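Long-range contacts in Ulp1-like SUMO protease (Chaetomium thermophilum, PDB 6DG4), which probably cleaves SUMO from modified proteins and processes SUMO precursors as a cysteine protease of the C48 family, this chain being its C-terminal catalytic domain: residues Ala58-Ile69 with Gly199-Ala210; Asp190-Asn198 with Asp218-Ala226. All coordinates share one frame; numbering follows the deposited sequence.

Contact 1: Ala58-Ile69 with Gly199-Ala210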
loop_
_atom_site.group_PDB
_atom_site.type_symbol
_atom_site.label_atom_id
_atom_site.label_comp_id
_atom_site.label_asym_id
_atom_site.label_seq_id
_atom_site.Cartn_x
_atom_site.Cartn_y
_atom_site.Cartn_z
ATOM N N ALA A 58 -17.791 1.629 4.814
ATOM C CA ALA A 58 -17.118 2.898 5.042
ATOM C C ALA A 58 -16.013 3.124 4.020
ATOM O O ALA A 58 -15.283 2.202 3.647
ATOM C CB ALA A 58 -16.514 2.934 6.447
ATOM N N TRP A 59 -15.878 4.365 3.582
ATOM C CA TRP A 59 -14.736 4.747 2.768
ATOM C C TRP A 59 -13.562 5.056 3.695
ATOM O O TRP A 59 -13.690 5.845 4.635
ATOM C CB TRP A 59 -15.097 5.953 1.906
ATOM C CG TRP A 59 -16.125 5.660 0.840
ATOM C CD1 TRP A 59 -17.445 5.353 1.035
ATOM C CD2 TRP A 59 -15.921 5.662 -0.583
ATOM N NE1 TRP A 59 -18.072 5.167 -0.176
ATOM C CE2 TRP A 59 -17.161 5.351 -1.183
ATOM C CE3 TRP A 59 -14.816 5.907 -1.406
ATOM C CZ2 TRP A 59 -17.324 5.275 -2.566
ATOM C CZ3 TRP A 59 -14.980 5.824 -2.781
ATOM C CH2 TRP A 59 -16.225 5.511 -3.345
ATOM N N LEU A 60 -12.426 4.412 3.450
ATOM C CA LEU A 60 -11.254 4.615 4.292
ATOM C C LEU A 60 -10.676 6.015 4.092
ATOM O O LEU A 60 -10.792 6.616 3.020
ATOM C CB LEU A 60 -10.188 3.562 3.975
ATOM C CG LEU A 60 -10.286 2.225 4.726
ATOM C CD1 LEU A 60 -11.646 1.577 4.564
ATOM C CD2 LEU A 60 -9.186 1.265 4.272
ATOM N N ASN A 61 -10.023 6.519 5.138
ATOM C CA ASN A 61 -9.360 7.814 5.068
ATOM C C ASN A 61 -7.862 7.660 4.816
ATOM O O ASN A 61 -7.307 6.557 4.828
ATOM C CB ASN A 61 -9.639 8.672 6.315
ATOM C CG ASN A 61 -9.056 8.101 7.610
ATOM O OD1 ASN A 61 -8.369 7.087 7.620
ATOM N ND2 ASN A 61 -9.345 8.776 8.718
ATOM N N ASP A 62 -7.212 8.803 4.566
ATOM C CA ASP A 62 -5.776 8.813 4.314
ATOM C C ASP A 62 -5.011 8.224 5.491
ATOM O O ASP A 62 -4.049 7.470 5.301
ATOM C CB ASP A 62 -5.280 10.244 4.072
ATOM C CG ASP A 62 -5.938 10.921 2.877
ATOM O OD1 ASP A 62 -6.719 10.280 2.146
ATOM O OD2 ASP A 62 -5.672 12.126 2.683
ATOM N N ASN A 63 -5.409 8.575 6.719
ATOM C CA ASN A 63 -4.674 8.134 7.897
ATOM C C ASN A 63 -4.506 6.621 7.901
ATOM O O ASN A 63 -3.415 6.100 8.154
ATOM C CB ASN A 63 -5.423 8.529 9.175
ATOM C CG ASN A 63 -5.376 10.008 9.468
ATOM O OD1 ASN A 63 -4.564 10.747 8.914
ATOM N ND2 ASN A 63 -6.232 10.444 10.391
ATOM N N VAL A 64 -5.607 5.909 7.652
ATOM C CA VAL A 64 -5.599 4.453 7.689
ATOM C C VAL A 64 -4.824 3.894 6.504
ATOM O O VAL A 64 -3.951 3.032 6.664
ATOM C CB VAL A 64 -7.052 3.937 7.727
ATOM C CG1 VAL A 64 -7.114 2.468 7.369
ATOM C CG2 VAL A 64 -7.666 4.189 9.098
ATOM N N ILE A 65 -5.121 4.386 5.298
ATOM C CA ILE A 65 -4.523 3.832 4.084
ATOM C C ILE A 65 -3.011 4.017 4.094
ATOM O O ILE A 65 -2.250 3.067 3.869
ATOM C CB ILE A 65 -5.169 4.447 2.827
ATOM C CG1 ILE A 65 -6.623 3.980 2.709
ATOM C CG2 ILE A 65 -4.381 4.057 1.586
ATOM C CD1 ILE A 65 -7.460 4.779 1.745
ATOM N N ILE A 66 -2.555 5.243 4.344
ATOM C CA ILE A 66 -1.121 5.501 4.363
ATOM C C ILE A 66 -0.470 4.783 5.536
ATOM O O ILE A 66 0.629 4.230 5.410
ATOM C CB ILE A 66 -0.855 7.018 4.381
ATOM C CG1 ILE A 66 -1.526 7.701 3.179
ATOM C CG2 ILE A 66 0.644 7.294 4.437
ATOM C CD1 ILE A 66 -1.176 7.125 1.830
ATOM N N GLY A 67 -1.134 4.770 6.693
ATOM C CA GLY A 67 -0.585 4.053 7.832
ATOM C C GLY A 67 -0.351 2.590 7.524
ATOM O O GLY A 67 0.718 2.040 7.806
ATOM N N ALA A 68 -1.348 1.940 6.925
ATOM C CA ALA A 68 -1.221 0.522 6.621
ATOM C C ALA A 68 -0.112 0.269 5.614
ATOM O O ALA A 68 0.684 -0.662 5.777
ATOM C CB ALA A 68 -2.546 -0.009 6.084
ATOM N N ILE A 69 -0.043 1.083 4.562
ATOM C CA ILE A 69 0.940 0.845 3.512
ATOM C C ILE A 69 2.355 1.100 4.021
ATOM O O ILE A 69 3.288 0.372 3.662
ATOM C CB ILE A 69 0.573 1.645 2.249
ATOM C CG1 ILE A 69 -0.732 1.077 1.671
ATOM C CG2 ILE A 69 1.673 1.568 1.236
ATOM C CD1 ILE A 69 -1.353 1.893 0.560
ATOM N N GLY A 199 -17.977 0.673 -4.452
ATOM C CA GLY A 199 -17.095 1.834 -4.418
ATOM C C GLY A 199 -16.350 1.994 -3.103
ATOM O O GLY A 199 -15.169 2.360 -3.087
ATOM N N TRP A 200 -17.023 1.700 -1.982
ATOM C CA TRP A 200 -16.426 1.933 -0.671
ATOM C C TRP A 200 -15.237 1.023 -0.409
ATOM O O TRP A 200 -14.471 1.283 0.523
ATOM C CB TRP A 200 -17.456 1.727 0.454
ATOM C CG TRP A 200 -18.119 0.369 0.416
ATOM C CD1 TRP A 200 -17.521 -0.845 0.614
ATOM C CD2 TRP A 200 -19.503 0.091 0.153
ATOM N NE1 TRP A 200 -18.444 -1.856 0.493
ATOM C CE2 TRP A 200 -19.666 -1.310 0.208
ATOM C CE3 TRP A 200 -20.622 0.887 -0.110
ATOM C CZ2 TRP A 200 -20.894 -1.928 -0.003
ATOM C CZ3 TRP A 200 -21.844 0.268 -0.310
ATOM C CH2 TRP A 200 -21.968 -1.124 -0.256
ATOM N N ASP A 201 -15.072 -0.039 -1.190
ATOM C CA ASP A 201 -14.018 -0.999 -0.908
ATOM C C ASP A 201 -12.677 -0.612 -1.521
ATOM O O ASP A 201 -11.682 -1.277 -1.235
ATOM C CB ASP A 201 -14.430 -2.405 -1.365
ATOM C CG ASP A 201 -15.240 -3.149 -0.315
ATOM O OD1 ASP A 201 -15.041 -2.902 0.890
ATOM O OD2 ASP A 201 -16.068 -3.995 -0.700
ATOM N N CYS A 202 -12.612 0.462 -2.313
ATOM C CA CYS A 202 -11.384 0.784 -3.038
ATOM C C CYS A 202 -10.164 0.898 -2.125
ATOM O O CYS A 202 -9.073 0.442 -2.484
ATOM C CB CYS A 202 -11.563 2.070 -3.851
ATOM S SG CYS A 202 -11.928 3.576 -2.882
ATOM N N GLY A 203 -10.305 1.540 -0.965
ATOM C CA GLY A 203 -9.166 1.661 -0.074
ATOM C C GLY A 203 -8.708 0.326 0.475
ATOM O O GLY A 203 -7.513 0.118 0.710
ATOM N N VAL A 204 -9.647 -0.600 0.688
ATOM C CA VAL A 204 -9.268 -1.917 1.187
ATOM C C VAL A 204 -8.588 -2.729 0.089
ATOM O O VAL A 204 -7.610 -3.445 0.339
ATOM C CB VAL A 204 -10.480 -2.650 1.793
ATOM C CG1 VAL A 204 -10.004 -3.871 2.555
ATOM C CG2 VAL A 204 -11.288 -1.724 2.703
ATOM N N PHE A 205 -9.096 -2.642 -1.142
ATOM C CA PHE A 205 -8.403 -3.262 -2.265
ATOM C C PHE A 205 -6.991 -2.701 -2.412
ATOM O O PHE A 205 -6.038 -3.447 -2.666
ATOM C CB PHE A 205 -9.167 -2.994 -3.564
ATOM C CG PHE A 205 -10.360 -3.888 -3.796
ATOM C CD1 PHE A 205 -10.192 -5.227 -4.094
ATOM C CD2 PHE A 205 -11.644 -3.371 -3.787
ATOM C CE1 PHE A 205 -11.275 -6.040 -4.343
ATOM C CE2 PHE A 205 -12.734 -4.187 -4.030
ATOM C CZ PHE A 205 -12.545 -5.522 -4.311
ATOM N N THR A 206 -6.847 -1.379 -2.292
ATOM C CA THR A 206 -5.537 -0.745 -2.448
ATOM C C THR A 206 -4.547 -1.283 -1.418
ATOM O O THR A 206 -3.418 -1.655 -1.762
ATOM C CB THR A 206 -5.705 0.776 -2.347
ATOM O OG1 THR A 206 -6.443 1.253 -3.480
ATOM C CG2 THR A 206 -4.378 1.515 -2.305
ATOM N N ILE A 207 -4.952 -1.344 -0.147
ATOM C CA ILE A 207 -4.066 -1.872 0.889
ATOM C C ILE A 207 -3.738 -3.336 0.617
ATOM O O ILE A 207 -2.592 -3.778 0.768
ATOM C CB ILE A 207 -4.708 -1.700 2.279
ATOM C CG1 ILE A 207 -4.769 -0.229 2.689
ATOM C CG2 ILE A 207 -3.944 -2.511 3.330
ATOM C CD1 ILE A 207 -5.712 0.030 3.859
ATOM N N THR A 208 -4.751 -4.127 0.260
ATOM C CA THR A 208 -4.543 -5.565 0.124
ATOM C C THR A 208 -3.665 -5.872 -1.080
ATOM O O THR A 208 -2.800 -6.753 -1.016
ATOM C CB THR A 208 -5.892 -6.282 0.053
ATOM O OG1 THR A 208 -6.669 -5.955 1.214
ATOM C CG2 THR A 208 -5.705 -7.788 0.021
ATOM N N ASN A 209 -3.867 -5.147 -2.186
ATOM C CA ASN A 209 -2.992 -5.303 -3.340
ATOM C C ASN A 209 -1.565 -4.895 -3.005
ATOM O O ASN A 209 -0.607 -5.485 -3.517
ATOM C CB ASN A 209 -3.527 -4.503 -4.528
ATOM C CG ASN A 209 -4.738 -5.156 -5.153
ATOM O OD1 ASN A 209 -4.938 -6.363 -5.028
ATOM N ND2 ASN A 209 -5.558 -4.364 -5.822
ATOM N N ALA A 210 -1.403 -3.879 -2.153
ATOM C CA ALA A 210 -0.069 -3.474 -1.728
ATOM C C ALA A 210 0.603 -4.562 -0.898
ATOM O O ALA A 210 1.802 -4.821 -1.065
ATOM C CB ALA A 210 -0.136 -2.150 -0.965
HETATM O O HOH W 1 -12.197 2.874 0.803
#
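Trp-59 lies against the Gly-Trp-Asp-Cys-Gly segment that leads into helix 202-215, in what is probably the active-site cleft of this C48 protease: Cys-202 and the nearby His-137 probably correspond to the family's nucleophile and catalytic histidine. Its indole is laid flat on backbone rather than on another ring. Trp-200 CA sits 3.6 Å from the centroid of the five-membered ring of Trp-59, 13° off the normal, a CH-pi contact, and over the same face Gly-199 O comes to 3.3 Å from Trp-59 CH2, near the rim. Glycine suits position 199, since a CB there would press on the six-membered ring. Cys-202 SG approaches that ring obliquely, 3.8 Å from Trp-59 CZ3.

Further in, Leu-60 divides its branches: CD1 meets Val-204 CG2 at 3.8 Å, and CD2 meets Ile-207 CD1 at 3.7 Å. The CD1 of Ile-207 carries much of the packing. With CG1 anti to the carbonyl carbon (chi1 -69°), it reaches between Leu-60 and Ala-68, whose CB is 3.9 Å from Ile-207 CD1. Gly-203 has no CB to collide with Leu-60 and Ile-65. Helix segments 62-69 and 202-210 run nearly parallel, 8° apart.

No direct hydrogen bond joins the two segments. Instead a water accepts from Leu-60 N and Gly-203 N and donates to Trp-200 O at 2.8 Å. The chemistry therefore implies a contact held by shape and apolar fit, with one water satisfying the backbone groups where the chain enters each helix.

Contact 2: Asp190-Asn198 with Asp218-Ala226. With SO4 (sulfate ion), chain C.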
loop_
_atom_site.group_PDB
_atom_site.type_symbol
_atom_site.label_atom_id
_atom_site.label_comp_id
_atom_site.label_asym_id
_atom_site.label_seq_id
_atom_site.Cartn_x
_atom_site.Cartn_y
_atom_site.Cartn_z
ATOM N N ASP A 190 0.439 -4.935 -16.545
ATOM C CA ASP A 190 -0.809 -5.091 -15.819
ATOM C C ASP A 190 -0.799 -6.406 -15.051
ATOM O O ASP A 190 -0.304 -7.427 -15.541
ATOM C CB ASP A 190 -2.006 -5.094 -16.772
ATOM C CG ASP A 190 -2.375 -3.709 -17.267
ATOM O OD1 ASP A 190 -2.326 -2.730 -16.496
ATOM O OD2 ASP A 190 -2.745 -3.606 -18.448
ATOM N N PHE A 191 -1.344 -6.367 -13.842
ATOM C CA PHE A 191 -1.567 -7.552 -13.032
ATOM C C PHE A 191 -3.063 -7.749 -12.843
ATOM O O PHE A 191 -3.792 -6.793 -12.570
ATOM C CB PHE A 191 -0.914 -7.413 -11.652
ATOM C CG PHE A 191 0.580 -7.391 -11.697
ATOM C CD1 PHE A 191 1.292 -8.569 -11.809
ATOM C CD2 PHE A 191 1.273 -6.197 -11.630
ATOM C CE1 PHE A 191 2.667 -8.560 -11.858
ATOM C CE2 PHE A 191 2.656 -6.180 -11.682
ATOM C CZ PHE A 191 3.352 -7.363 -11.800
ATOM N N GLN A 192 -3.518 -8.987 -12.992
ATOM C CA GLN A 192 -4.885 -9.307 -12.618
ATOM C C GLN A 192 -5.026 -9.195 -11.107
ATOM O O GLN A 192 -4.119 -9.557 -10.352
ATOM C CB GLN A 192 -5.239 -10.728 -13.046
ATOM C CG GLN A 192 -6.694 -11.108 -12.786
ATOM C CD GLN A 192 -6.976 -12.616 -12.887
ATOM O OE1 GLN A 192 -6.216 -13.391 -13.498
ATOM N NE2 GLN A 192 -8.085 -13.033 -12.279
ATOM N N ALA A 193 -6.167 -8.688 -10.666
ATOM C CA ALA A 193 -6.438 -8.575 -9.243
ATOM C C ALA A 193 -7.936 -8.698 -9.039
ATOM O O ALA A 193 -8.709 -8.565 -9.996
ATOM C CB ALA A 193 -5.916 -7.246 -8.681
ATOM N N PRO A 194 -8.379 -8.987 -7.817
ATOM C CA PRO A 194 -9.817 -9.146 -7.586
ATOM C C PRO A 194 -10.599 -7.910 -8.000
ATOM O O PRO A 194 -10.143 -6.775 -7.847
ATOM C CB PRO A 194 -9.898 -9.391 -6.076
ATOM C CG PRO A 194 -8.601 -10.086 -5.774
ATOM C CD PRO A 194 -7.593 -9.376 -6.629
ATOM N N ARG A 195 -11.795 -8.146 -8.529
ATOM C CA ARG A 195 -12.623 -7.087 -9.078
ATOM C C ARG A 195 -13.461 -6.415 -8.001
ATOM O O ARG A 195 -14.053 -7.076 -7.141
ATOM C CB ARG A 195 -13.558 -7.652 -10.147
ATOM C CG ARG A 195 -14.440 -6.605 -10.809
ATOM C CD ARG A 195 -15.287 -7.211 -11.911
ATOM N NE ARG A 195 -14.482 -7.631 -13.053
ATOM C CZ ARG A 195 -14.035 -6.807 -13.997
ATOM N NH1 ARG A 195 -14.302 -5.507 -13.927
ATOM N NH2 ARG A 195 -13.317 -7.282 -15.009
ATOM N N GLN A 196 -13.532 -5.092 -8.095
ATOM C CA GLN A 196 -14.370 -4.278 -7.238
ATOM C C GLN A 196 -15.744 -4.080 -7.859
ATOM O O GLN A 196 -15.865 -3.723 -9.035
ATOM C CB GLN A 196 -13.714 -2.909 -7.046
ATOM C CG GLN A 196 -14.596 -1.896 -6.354
ATOM C CD GLN A 196 -13.943 -0.531 -6.279
ATOM O OE1 GLN A 196 -12.747 -0.420 -6.020
ATOM N NE2 GLN A 196 -14.716 0.513 -6.545
ATOM N N THR A 197 -16.776 -4.358 -7.061
ATOM C CA THR A 197 -18.148 -3.938 -7.310
ATOM C C THR A 197 -18.517 -2.720 -6.479
ATOM O O THR A 197 -19.156 -1.795 -6.986
ATOM C CB THR A 197 -19.111 -5.073 -6.941
ATOM O OG1 THR A 197 -18.834 -6.225 -7.742
ATOM C CG2 THR A 197 -20.562 -4.646 -7.144
ATOM N N ASN A 198 -18.082 -2.710 -5.219
ATOM C CA ASN A 198 -18.480 -1.712 -4.232
ATOM C C ASN A 198 -17.494 -0.548 -4.206
ATOM O O ASN A 198 -16.315 -0.749 -3.906
ATOM C CB ASN A 198 -18.465 -2.354 -2.834
ATOM C CG ASN A 198 -19.308 -3.620 -2.728
ATOM O OD1 ASN A 198 -20.396 -3.719 -3.291
ATOM N ND2 ASN A 198 -18.809 -4.589 -1.960
ATOM N N ASP A 218 0.497 -13.281 -5.652
ATOM C CA ASP A 218 -0.453 -12.977 -6.718
ATOM C C ASP A 218 -1.816 -12.609 -6.140
ATOM O O ASP A 218 -2.510 -13.474 -5.594
ATOM C CB ASP A 218 -0.586 -14.192 -7.637
ATOM C CG ASP A 218 -1.414 -13.908 -8.873
ATOM O OD1 ASP A 218 -2.180 -12.921 -8.873
ATOM O OD2 ASP A 218 -1.306 -14.688 -9.848
ATOM N N PRO A 219 -2.247 -11.347 -6.245
ATOM C CA PRO A 219 -3.525 -10.974 -5.615
ATOM C C PRO A 219 -4.729 -11.693 -6.198
ATOM O O PRO A 219 -5.687 -11.969 -5.464
ATOM C CB PRO A 219 -3.599 -9.454 -5.823
ATOM C CG PRO A 219 -2.755 -9.197 -7.026
ATOM C CD PRO A 219 -1.625 -10.203 -6.937
ATOM N N ALA A 220 -4.702 -12.015 -7.498
ATOM C CA ALA A 220 -5.818 -12.710 -8.127
ATOM C C ALA A 220 -6.015 -14.110 -7.568
ATOM O O ALA A 220 -7.126 -14.644 -7.637
ATOM C CB ALA A 220 -5.591 -12.796 -9.638
ATOM N N GLN A 221 -4.969 -14.709 -7.013
ATOM C CA GLN A 221 -5.050 -16.030 -6.413
ATOM C C GLN A 221 -5.324 -15.981 -4.917
ATOM O O GLN A 221 -5.495 -17.040 -4.308
ATOM C CB GLN A 221 -3.731 -16.782 -6.662
ATOM C CG GLN A 221 -3.454 -17.029 -8.136
ATOM C CD GLN A 221 -2.100 -17.660 -8.413
ATOM O OE1 GLN A 221 -1.214 -17.672 -7.560
ATOM N NE2 GLN A 221 -1.937 -18.186 -9.623
ATOM N N ALA A 222 -5.407 -14.789 -4.314
ATOM C CA ALA A 222 -5.260 -14.661 -2.871
ATOM C C ALA A 222 -6.499 -14.218 -2.103
ATOM O O ALA A 222 -6.593 -14.528 -0.915
ATOM C CB ALA A 222 -4.122 -13.687 -2.534
ATOM N N TYR A 223 -7.441 -13.499 -2.711
ATOM C CA TYR A 223 -8.547 -12.958 -1.923
ATOM C C TYR A 223 -9.724 -12.627 -2.832
ATOM O O TYR A 223 -9.624 -12.681 -4.062
ATOM C CB TYR A 223 -8.091 -11.758 -1.070
ATOM C CG TYR A 223 -7.852 -10.460 -1.815
ATOM C CD1 TYR A 223 -6.646 -10.206 -2.467
ATOM C CD2 TYR A 223 -8.825 -9.474 -1.840
ATOM C CE1 TYR A 223 -6.432 -9.014 -3.140
ATOM C CE2 TYR A 223 -8.625 -8.282 -2.512
ATOM C CZ TYR A 223 -7.432 -8.048 -3.155
ATOM O OH TYR A 223 -7.266 -6.843 -3.808
ATOM N N THR A 224 -10.857 -12.308 -2.193
ATOM C CA THR A 224 -12.075 -11.920 -2.880
ATOM C C THR A 224 -12.665 -10.669 -2.237
ATOM O O THR A 224 -12.371 -10.333 -1.084
ATOM C CB THR A 224 -13.151 -13.008 -2.795
ATOM O OG1 THR A 224 -13.650 -13.042 -1.453
ATOM C CG2 THR A 224 -12.597 -14.376 -3.171
ATOM N N GLU A 225 -13.539 -10.002 -2.993
ATOM C CA GLU A 225 -14.225 -8.823 -2.476
ATOM C C GLU A 225 -15.049 -9.148 -1.232
ATOM O O GLU A 225 -15.116 -8.342 -0.296
ATOM C CB GLU A 225 -15.111 -8.217 -3.565
ATOM C CG GLU A 225 -15.808 -6.938 -3.127
ATOM C CD GLU A 225 -16.493 -6.209 -4.270
ATOM O OE1 GLU A 225 -17.281 -6.857 -4.996
ATOM O OE2 GLU A 225 -16.253 -4.987 -4.435
ATOM N N ALA A 226 -15.692 -10.318 -1.199
ATOM C CA ALA A 226 -16.539 -10.663 -0.062
ATOM C C ALA A 226 -15.757 -10.819 1.239
ATOM O O ALA A 226 -16.364 -10.797 2.315
ATOM C CB ALA A 226 -17.325 -11.938 -0.359
HETATM S S SO4 C . -13.153 -3.938 -17.164
HETATM O O1 SO4 C . -13.679 -3.575 -15.850
HETATM O O2 SO4 C . -14.095 -4.825 -17.842
HETATM O O3 SO4 C . -12.971 -2.726 -17.959
HETATM O O4 SO4 C . -11.871 -4.621 -17.006
HETATM O O HOH W 2 -1.825 -11.027 -10.693
HETATM O O HOH W 3 -8.106 -5.645 -6.538
HETATM O O HOH W 4 -13.337 -9.817 -5.935
HETATM O O HOH W 5 -16.550 -8.228 -7.277
#
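Pro-194 stands on the ring of Tyr-223 where two irregular loops flanking helix 202-215 of the C48 (Ulp1-type) catalytic domain, one leading into it and one leaving it, run side by side. The side chains cross at about a right angle: Pro-194 CG lies 3.5 Å from the ring centroid of Tyr-223, 12° off the normal, a CH-pi contact over the face. The phenol hydroxyl extends past the proline to hydrogen-bond Asn-209, which helps hold the ring's far end. Proline suits this place because its compact ring offers CH groups to the aromatic face.

Glu-225 crosses from the other loop as an extended chain (chi1 -177°, CG anti to the backbone N) and presents its carboxylate to two successive amides. Thr-197 N binds Glu-225 OE2 at 2.8 Å and Asn-198 N binds Glu-225 OE2 at 3.0 Å, both on the syn side but from opposite faces of the carboxylate plane. The Asn-198 amide stacks on this group, while its ND2 is bonded to Asp-201. With an alanine at Glu-225, the amides of Thr-197 and Asn-198 would probably lose their shared acceptor, and this part of the loop would be freer to move.

At the other end, Gln-192 lays its amide against the methyl of Ala-220, with CD 3.5 Å from Ala-220 CB. Arg-195 turns away from the second loop to a sulfate, probably from the crystallisation liquor and also held by Arg-160; Arg-195 NH1 donates to sulfate O1 at 2.8 Å, near the guanidinium plane.

In the fold
Both contacts involve helix 202-215 or its flanks, but at different depths. Contact 1 is mostly buried, its centre about 8 Å from the centre of the chain, and packs this helix against helix 62-80 through aliphatic side chains. Contact 2 lies farther out, its centre about 15 Å from the centre of the chain, is partly exposed, and pairs the loops that enter and leave the same helix, combining proline and tyrosine packing with a carboxylate, backbone amides and several waters. The two meet where Phe-205 packs against Gln-196 and Tyr-223. Thus on the side facing helix 62-80 the helix makes apolar contacts, while the loops at its ends are joined by both polar and apolar groups.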